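Local coordinates for cell divisionFtsK/SpoIIIE (Thermomonospora curvata, PDB 4NH0), which is a weak multidomain FtsK/SpoIIIE-family ATPase of the type VII (ESX) secretion system and might be the translocase that exports EsxA and EsxB, at residues D258-R270 with E573-G587. Numbering follows the deposited sequence.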
loop_
_atom_site.group_PDB
_atom_site.type_symbol
_atom_site.label_atom_id
_atom_site.label_comp_id
_atom_site.label_asym_id
_atom_site.label_seq_id
_atom_site.Cartn_x
_atom_site.Cartn_y
_atom_site.Cartn_z
ATOM N N ASP A 258 -54.252 17.089 -24.491
ATOM C CA ASP A 258 -55.572 16.677 -24.032
ATOM C C ASP A 258 -55.487 15.528 -23.036
ATOM O O ASP A 258 -56.023 15.612 -21.932
ATOM C CB ASP A 258 -56.448 16.273 -25.219
ATOM C CG ASP A 258 -56.747 17.434 -26.145
ATOM O OD1 ASP A 258 -56.881 18.572 -25.650
ATOM O OD2 ASP A 258 -56.850 17.208 -27.369
ATOM N N ASN A 259 -54.810 14.454 -23.430
ATOM C CA ASN A 259 -54.703 13.268 -22.589
ATOM C C ASN A 259 -53.288 13.067 -22.057
ATOM O O ASN A 259 -52.404 12.615 -22.784
ATOM C CB ASN A 259 -55.153 12.029 -23.363
ATOM C CG ASN A 259 -55.328 10.816 -22.472
ATOM O OD1 ASN A 259 -55.331 10.927 -21.246
ATOM N ND2 ASN A 259 -55.483 9.649 -23.086
ATOM N N PRO A 260 -53.074 13.405 -20.778
ATOM C CA PRO A 260 -51.771 13.280 -20.116
ATOM C C PRO A 260 -51.350 11.829 -19.911
ATOM O O PRO A 260 -50.159 11.529 -19.921
ATOM C CB PRO A 260 -51.994 13.969 -18.764
ATOM C CG PRO A 260 -53.226 14.798 -18.940
ATOM C CD PRO A 260 -54.072 14.032 -19.899
ATOM N N TYR A 261 -52.322 10.940 -19.728
ATOM C CA TYR A 261 -52.030 9.541 -19.436
ATOM C C TYR A 261 -51.675 8.746 -20.688
ATOM O O TYR A 261 -51.399 7.548 -20.613
ATOM C CB TYR A 261 -53.217 8.889 -18.724
ATOM C CG TYR A 261 -53.446 9.413 -17.324
ATOM C CD1 TYR A 261 -52.809 8.835 -16.234
ATOM C CD2 TYR A 261 -54.297 10.484 -17.093
ATOM C CE1 TYR A 261 -53.013 9.309 -14.953
ATOM C CE2 TYR A 261 -54.509 10.965 -15.815
ATOM C CZ TYR A 261 -53.864 10.374 -14.749
ATOM O OH TYR A 261 -54.071 10.850 -13.474
ATOM N N ASN A 262 -51.680 9.411 -21.837
ATOM C CA ASN A 262 -51.296 8.770 -23.087
ATOM C C ASN A 262 -50.351 9.653 -23.892
ATOM O O ASN A 262 -50.713 10.167 -24.951
ATOM C CB ASN A 262 -52.533 8.425 -23.918
ATOM C CG ASN A 262 -52.204 7.564 -25.123
ATOM O OD1 ASN A 262 -51.162 6.911 -25.168
ATOM N ND2 ASN A 262 -53.095 7.559 -26.107
ATOM N N LEU A 263 -49.139 9.832 -23.380
ATOM C CA LEU A 263 -48.142 10.651 -24.055
ATOM C C LEU A 263 -47.377 9.841 -25.091
ATOM O O LEU A 263 -46.982 8.704 -24.838
ATOM C CB LEU A 263 -47.165 11.256 -23.045
ATOM C CG LEU A 263 -47.763 12.156 -21.963
ATOM C CD1 LEU A 263 -46.665 12.802 -21.135
ATOM C CD2 LEU A 263 -48.667 13.212 -22.576
ATOM N N ASP A 264 -47.177 10.434 -26.261
ATOM C CA ASP A 264 -46.383 9.810 -27.308
ATOM C C ASP A 264 -45.110 10.617 -27.520
ATOM O O ASP A 264 -45.146 11.694 -28.112
ATOM C CB ASP A 264 -47.185 9.706 -28.608
ATOM C CG ASP A 264 -46.515 8.823 -29.647
ATOM O OD1 ASP A 264 -45.334 8.461 -29.463
ATOM O OD2 ASP A 264 -47.173 8.494 -30.654
ATOM N N PRO A 265 -43.976 10.096 -27.028
ATOM C CA PRO A 265 -42.667 10.747 -27.141
ATOM C C PRO A 265 -42.303 11.088 -28.582
ATOM O O PRO A 265 -41.540 12.022 -28.823
ATOM C CB PRO A 265 -41.707 9.699 -26.572
ATOM C CG PRO A 265 -42.543 8.901 -25.637
ATOM C CD PRO A 265 -43.900 8.835 -26.272
ATOM N N ALA A 266 -42.852 10.334 -29.527
ATOM C CA ALA A 266 -42.601 10.572 -30.941
ATOM C C ALA A 266 -43.246 11.873 -31.410
ATOM O O ALA A 266 -42.691 12.575 -32.254
ATOM C CB ALA A 266 -43.108 9.403 -31.769
ATOM N N VAL A 267 -44.415 12.193 -30.863
ATOM C CA VAL A 267 -45.138 13.391 -31.277
ATOM C C VAL A 267 -44.931 14.543 -30.297
ATOM O O VAL A 267 -45.553 15.598 -30.426
ATOM C CB VAL A 267 -46.649 13.120 -31.429
ATOM C CG1 VAL A 267 -46.881 11.888 -32.289
ATOM C CG2 VAL A 267 -47.309 12.959 -30.070
ATOM N N LEU A 268 -44.056 14.337 -29.319
ATOM C CA LEU A 268 -43.697 15.398 -28.388
ATOM C C LEU A 268 -42.343 15.989 -28.752
ATOM O O LEU A 268 -42.123 17.194 -28.633
ATOM C CB LEU A 268 -43.675 14.878 -26.950
ATOM C CG LEU A 268 -45.031 14.529 -26.336
ATOM C CD1 LEU A 268 -44.869 14.070 -24.895
ATOM C CD2 LEU A 268 -45.971 15.719 -26.420
ATOM N N TRP A 269 -41.440 15.129 -29.210
ATOM C CA TRP A 269 -40.083 15.539 -29.542
ATOM C C TRP A 269 -39.927 15.788 -31.035
ATOM O O TRP A 269 -38.840 15.630 -31.591
ATOM C CB TRP A 269 -39.083 14.480 -29.083
ATOM C CG TRP A 269 -39.156 14.184 -27.620
ATOM C CD1 TRP A 269 -39.735 14.953 -26.655
ATOM C CD2 TRP A 269 -38.636 13.028 -26.953
ATOM N NE1 TRP A 269 -39.604 14.351 -25.429
ATOM C CE2 TRP A 269 -38.933 13.167 -25.584
ATOM C CE3 TRP A 269 -37.947 11.890 -27.381
ATOM C CZ2 TRP A 269 -38.565 12.213 -24.642
ATOM C CZ3 TRP A 269 -37.583 10.944 -26.443
ATOM C CH2 TRP A 269 -37.893 11.111 -25.090
ATOM N N ARG A 270 -41.020 16.175 -31.684
ATOM C CA ARG A 270 -41.000 16.465 -33.112
ATOM C C ARG A 270 -40.124 17.680 -33.396
ATOM O O ARG A 270 -39.970 18.548 -32.536
ATOM C CB ARG A 270 -42.420 16.701 -33.634
ATOM C CG ARG A 270 -43.428 17.099 -32.571
ATOM C CD ARG A 270 -44.824 17.196 -33.165
ATOM N NE ARG A 270 -45.759 17.899 -32.290
ATOM C CZ ARG A 270 -47.001 18.224 -32.634
ATOM N NH1 ARG A 270 -47.461 17.912 -33.838
ATOM N NH2 ARG A 270 -47.786 18.863 -31.776
ATOM N N GLU A 573 -51.850 10.921 -7.319
ATOM C CA GLU A 573 -50.491 11.013 -7.842
ATOM C C GLU A 573 -50.303 12.316 -8.612
ATOM O O GLU A 573 -51.210 12.775 -9.307
ATOM C CB GLU A 573 -50.165 9.810 -8.732
ATOM C CG GLU A 573 -51.053 9.664 -9.956
ATOM C CD GLU A 573 -50.557 8.591 -10.906
ATOM O OE1 GLU A 573 -49.446 8.065 -10.684
ATOM O OE2 GLU A 573 -51.276 8.275 -11.877
ATOM N N SER A 574 -49.123 12.912 -8.479
ATOM C CA SER A 574 -48.839 14.198 -9.106
ATOM C C SER A 574 -48.700 14.069 -10.618
ATOM O O SER A 574 -48.389 12.997 -11.133
ATOM C CB SER A 574 -47.567 14.809 -8.517
ATOM O OG SER A 574 -46.436 14.003 -8.797
ATOM N N LEU A 575 -48.934 15.174 -11.321
ATOM C CA LEU A 575 -48.788 15.212 -12.771
ATOM C C LEU A 575 -47.338 14.965 -13.158
ATOM O O LEU A 575 -47.055 14.409 -14.218
ATOM C CB LEU A 575 -49.270 16.557 -13.324
ATOM C CG LEU A 575 -49.300 16.760 -14.841
ATOM C CD1 LEU A 575 -50.514 17.584 -15.228
ATOM C CD2 LEU A 575 -48.031 17.439 -15.328
ATOM N N PHE A 576 -46.425 15.385 -12.289
ATOM C CA PHE A 576 -44.999 15.183 -12.500
ATOM C C PHE A 576 -44.678 13.703 -12.662
ATOM O O PHE A 576 -44.052 13.299 -13.641
ATOM C CB PHE A 576 -44.201 15.769 -11.333
ATOM C CG PHE A 576 -42.711 15.698 -11.517
ATOM C CD1 PHE A 576 -41.992 14.607 -11.057
ATOM C CD2 PHE A 576 -42.031 16.728 -12.142
ATOM C CE1 PHE A 576 -40.623 14.543 -11.224
ATOM C CE2 PHE A 576 -40.661 16.670 -12.309
ATOM C CZ PHE A 576 -39.958 15.576 -11.851
ATOM N N ASP A 577 -45.116 12.903 -11.696
ATOM C CA ASP A 577 -44.859 11.468 -11.701
ATOM C C ASP A 577 -45.455 10.791 -12.929
ATOM O O ASP A 577 -44.830 9.916 -13.525
ATOM C CB ASP A 577 -45.416 10.824 -10.430
ATOM C CG ASP A 577 -44.738 11.331 -9.174
ATOM O OD1 ASP A 577 -43.528 11.634 -9.231
ATOM O OD2 ASP A 577 -45.416 11.428 -8.130
ATOM N N VAL A 578 -46.662 11.203 -13.303
ATOM C CA VAL A 578 -47.353 10.626 -14.451
ATOM C C VAL A 578 -46.577 10.862 -15.744
ATOM O O VAL A 578 -46.447 9.964 -16.574
ATOM C CB VAL A 578 -48.774 11.205 -14.600
ATOM C CG1 VAL A 578 -49.456 10.637 -15.834
ATOM C CG2 VAL A 578 -49.594 10.916 -13.355
ATOM N N VAL A 579 -46.055 12.074 -15.902
ATOM C CA VAL A 579 -45.296 12.427 -17.095
ATOM C C VAL A 579 -43.980 11.660 -17.174
ATOM O O VAL A 579 -43.731 10.945 -18.143
ATOM C CB VAL A 579 -45.001 13.937 -17.147
ATOM C CG1 VAL A 579 -44.035 14.249 -18.274
ATOM C CG2 VAL A 579 -46.290 14.723 -17.314
ATOM N N VAL A 580 -43.147 11.809 -16.147
ATOM C CA VAL A 580 -41.827 11.183 -16.112
ATOM C C VAL A 580 -41.905 9.671 -16.306
ATOM O O VAL A 580 -41.061 9.078 -16.980
ATOM C CB VAL A 580 -41.104 11.488 -14.783
ATOM C CG1 VAL A 580 -39.742 10.815 -14.743
ATOM C CG2 VAL A 580 -40.959 12.987 -14.593
ATOM N N ARG A 581 -42.932 9.058 -15.726
ATOM C CA ARG A 581 -43.141 7.616 -15.825
ATOM C C ARG A 581 -43.222 7.139 -17.273
ATOM O O ARG A 581 -42.766 6.044 -17.602
ATOM C CB ARG A 581 -44.415 7.221 -15.076
ATOM C CG ARG A 581 -44.755 5.743 -15.126
ATOM C CD ARG A 581 -46.053 5.471 -14.386
ATOM N NE ARG A 581 -47.169 6.215 -14.961
ATOM C CZ ARG A 581 -48.348 6.373 -14.370
ATOM N NH1 ARG A 581 -48.569 5.842 -13.175
ATOM N NH2 ARG A 581 -49.305 7.067 -14.970
ATOM N N GLN A 582 -43.792 7.973 -18.136
ATOM C CA GLN A 582 -43.988 7.606 -19.533
ATOM C C GLN A 582 -42.784 7.965 -20.400
ATOM O O GLN A 582 -42.489 7.279 -21.377
ATOM C CB GLN A 582 -45.244 8.282 -20.085
ATOM C CG GLN A 582 -46.483 8.067 -19.235
ATOM C CD GLN A 582 -47.712 8.729 -19.820
ATOM O OE1 GLN A 582 -47.876 8.798 -21.038
ATOM N NE2 GLN A 582 -48.585 9.228 -18.953
ATOM N N LEU A 583 -42.092 9.040 -20.039
ATOM C CA LEU A 583 -40.960 9.513 -20.828
ATOM C C LEU A 583 -39.671 8.771 -20.492
ATOM O O LEU A 583 -38.754 8.709 -21.310
ATOM C CB LEU A 583 -40.758 11.017 -20.629
ATOM C CG LEU A 583 -41.600 11.954 -21.502
ATOM C CD1 LEU A 583 -41.539 11.520 -22.955
ATOM C CD2 LEU A 583 -43.038 12.026 -21.027
ATOM N N ALA A 584 -39.606 8.208 -19.290
ATOM C CA ALA A 584 -38.420 7.480 -18.853
ATOM C C ALA A 584 -38.193 6.233 -19.701
ATOM O O ALA A 584 -39.116 5.453 -19.933
ATOM C CB ALA A 584 -38.541 7.104 -17.386
ATOM N N GLY A 585 -36.961 6.054 -20.164
ATOM C CA GLY A 585 -36.604 4.880 -20.939
ATOM C C GLY A 585 -36.593 5.114 -22.437
ATOM O O GLY A 585 -36.210 4.233 -23.205
ATOM N N HIS A 586 -37.015 6.302 -22.855
ATOM C CA HIS A 586 -37.045 6.641 -24.273
ATOM C C HIS A 586 -35.949 7.636 -24.633
ATOM O O HIS A 586 -35.763 8.640 -23.949
ATOM C CB HIS A 586 -38.410 7.210 -24.660
ATOM C CG HIS A 586 -39.543 6.251 -24.470
ATOM N ND1 HIS A 586 -40.014 5.444 -25.484
ATOM C CD2 HIS A 586 -40.302 5.971 -23.384
ATOM C CE1 HIS A 586 -41.013 4.709 -25.032
ATOM N NE2 HIS A 586 -41.208 5.009 -23.760
ATOM N N GLY A 587 -35.228 7.351 -25.711
ATOM C CA GLY A 587 -34.190 8.246 -26.187
ATOM C C GLY A 587 -32.793 7.812 -25.786
ATOM O O GLY A 587 -32.628 7.020 -24.860
#
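Gln582 grips the 258-270 backbone with both ends of its amide, a clear case of one side chain serving as donor and acceptor. Its OE1 takes the Leu263 N-H at 2.9 Å, in the carbonyl plane and fairly straight at 160°. NE2 gives to Pro260 O at 3.0 Å, on a lone pair, though that oxygen is tilted from the amide plane. With CG anti to the carbonyl carbon (chi1 -52°) and an extended chain, the amide bridges Pro260 O, within the type I turn Asn259-Asn262, and Leu263 N just past it. A leucine here would probably leave Leu263 N and Pro260 O without these mates and the turn less firmly held. The Tyr261 ring rests CD1 on Val578 CG1 at 3.8 Å and turns an edge to Glu573 OE2. Leu583 forks: CD2 meets Leu263 CD1, while CD1 reaches Trp269 CZ2 and Pro265 CG. That proline CG also sits over the His586 ring, 4.2 Å from its centroid, a CH-pi contact. Trp269 NE1 hydrogen-bonds to Ala329 O at the end of helix 317-329. Two amide bonds thus set direction and apolar contacts add bulk, joining helix 575-583 to 258-270, consistent with the FtsK 1-2 linker binding the first ATPase domain.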